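PDB 4YF1: Lmo0812 protein from Listeria monocytogenes serovar 1/2a, which probably acts as an HD-domain pyrophosphohydrolase, perhaps removing the 3'-diphosphate from guanosine-3',5'-bis(diphosphate). Local coordinates for the interface of chains A and B. Coordinates in Å, arbitrary orientation; residue numbers count along the deposited sequence, not the author numbering. Chains: chain A/B, Lmo0812 protein.

The interface of chains A and B. Residues chain A 34, 36-37, 57-58, 60-61; chain B 54, 58, 75-77, 80.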
# COMPACT_ATOMS: atom_id res chain seq x y z
N SER A 34 3.14 11.93 0.64
CA SER A 34 3.21 10.79 1.52
C SER A 34 4.36 9.94 1.02
O SER A 34 4.39 9.58 -0.15
CB SER A 34 1.91 10.01 1.44
OG SER A 34 2.01 8.76 2.05
N PRO A 36 5.19 6.70 1.63
CA PRO A 36 4.82 5.37 1.08
C PRO A 36 4.16 5.43 -0.30
O PRO A 36 4.47 4.59 -1.14
CB PRO A 36 3.82 4.84 2.10
CG PRO A 36 4.15 5.54 3.38
CD PRO A 36 4.57 6.92 2.96
N LEU A 37 3.26 6.39 -0.53
CA LEU A 37 2.61 6.52 -1.82
C LEU A 37 3.62 6.91 -2.91
O LEU A 37 3.55 6.40 -4.01
CB LEU A 37 1.45 7.52 -1.74
CG LEU A 37 0.17 6.99 -1.07
CD1 LEU A 37 -0.49 5.98 -1.98
CD2 LEU A 37 0.39 6.35 0.28
N LEU A 57 5.24 0.29 -0.06
CA LEU A 57 4.19 1.02 0.63
C LEU A 57 4.19 0.75 2.16
O LEU A 57 3.98 1.67 2.97
CB LEU A 57 2.85 0.58 0.04
CG LEU A 57 1.62 1.40 0.37
CD1 LEU A 57 1.61 2.68 -0.46
CD2 LEU A 57 0.37 0.58 0.07
N LEU A 58 4.44 -0.51 2.55
CA LEU A 58 4.36 -0.91 3.96
C LEU A 58 5.62 -0.66 4.80
O LEU A 58 5.57 -0.79 6.03
CB LEU A 58 3.96 -2.37 4.05
CG LEU A 58 2.57 -2.69 3.49
CD1 LEU A 58 2.35 -4.19 3.45
CD2 LEU A 58 1.47 -2.01 4.29
N ASP A 60 7.24 2.07 5.92
CA ASP A 60 7.02 3.03 7.04
C ASP A 60 6.03 2.54 8.09
O ASP A 60 6.13 2.91 9.26
CB ASP A 60 6.49 4.38 6.54
CG ASP A 60 7.51 5.21 5.80
OD1 ASP A 60 8.67 4.76 5.57
OD2 ASP A 60 7.14 6.35 5.45
N ALA A 61 5.06 1.73 7.66
CA ALA A 61 4.05 1.19 8.58
C ALA A 61 4.71 0.31 9.64
O ALA A 61 4.35 0.37 10.83
CB ALA A 61 3.00 0.40 7.83
N VAL B 54 -5.11 2.38 -2.46
CA VAL B 54 -4.42 2.09 -1.22
C VAL B 54 -5.38 1.89 -0.05
O VAL B 54 -5.17 1.01 0.78
CB VAL B 54 -3.35 3.15 -0.95
CG1 VAL B 54 -2.80 3.04 0.47
CG2 VAL B 54 -2.26 3.01 -1.99
N LEU B 58 -5.55 -1.51 2.24
CA LEU B 58 -5.35 -1.44 3.68
C LEU B 58 -6.51 -1.85 4.56
O LEU B 58 -6.31 -2.08 5.74
CB LEU B 58 -4.94 -0.00 4.09
CG LEU B 58 -3.56 0.49 3.65
CD1 LEU B 58 -3.38 1.93 4.14
CD2 LEU B 58 -2.47 -0.40 4.21
N THR B 75 1.11 7.98 8.58
CA THR B 75 1.91 7.13 7.72
C THR B 75 1.57 7.32 6.23
O THR B 75 2.45 7.53 5.42
CB THR B 75 1.75 5.64 8.09
OG1 THR B 75 2.05 5.46 9.47
CG2 THR B 75 2.69 4.77 7.27
N PHE B 76 0.29 7.26 5.90
CA PHE B 76 -0.17 7.30 4.53
C PHE B 76 -0.76 8.60 3.99
O PHE B 76 -1.01 8.70 2.78
CB PHE B 76 -1.17 6.16 4.34
CG PHE B 76 -0.60 4.83 4.62
CD1 PHE B 76 0.28 4.24 3.72
CD2 PHE B 76 -0.92 4.16 5.79
CE1 PHE B 76 0.83 2.99 3.99
CE2 PHE B 76 -0.38 2.89 6.05
CZ PHE B 76 0.49 2.31 5.15
N GLY B 77 -1.00 9.58 4.87
CA GLY B 77 -1.56 10.85 4.45
C GLY B 77 -3.05 10.99 4.71
O GLY B 77 -3.75 10.00 4.94
N VAL B 80 -5.77 9.11 2.08
CA VAL B 80 -5.93 7.68 2.38
C VAL B 80 -6.74 7.50 3.67
O VAL B 80 -7.71 6.73 3.72
CB VAL B 80 -4.57 7.00 2.53
CG1 VAL B 80 -4.70 5.57 3.05
CG2 VAL B 80 -3.83 7.02 1.20
O HOH W 1 5.09 7.92 6.40
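With CG anti to its carbonyl carbon (chi1 -59°) and the ring turned to chi2 -74°, B:Phe76 swings from the end of helix 69-76 into the groove between helices 35-45 and 50-64 of chain A. CD1, CE1 and CZ do the touching: CD1 lies 3.9 Å from CB of the compact A:Pro36 and near CD2 of A:Leu37, CE1 meets CG and, at 3.6 Å, the backbone O of A:Leu57, and CZ reaches the methyl of A:Ala61, small enough to admit a ring tip. A:Pro36, A:Leu37 and A:Leu57 cross the phenylalanine at about a right angle, so a flat apolar ring can slot among them. Its own chain holds its rotation: CG2 of beta-branched B:Thr75 sits over the ring centre, 3.8 Å above its plane, and CD1 of B:Leu58 covers the opposite face towards the rim. B:Thr75 points that methyl also at CB of A:Asp60, 3.9 Å away. Branched aliphatics pack methyl to methyl farther along: with CG anti to the carbonyl carbon (chi1 -76°), A:Leu37 sends CD1 tip to tip against CG2 of B:Val54 at a tight 3.5 Å, while CD2 of A:Leu57 reaches both valine methyls. Polar side chains here serve backbone carbonyls: the short hydroxyl OG of A:Ser34, anti to its backbone N, gives a weak hydrogen bond of 3.1 Å to O of B:Phe76; a water joins carboxylate OD2 of A:Asp60 to O of B:Thr75, 2.8 Å from each. Repeated by two-fold symmetry, this largely apolar patch helps hold together the deposited dimer, which may also be the biological form.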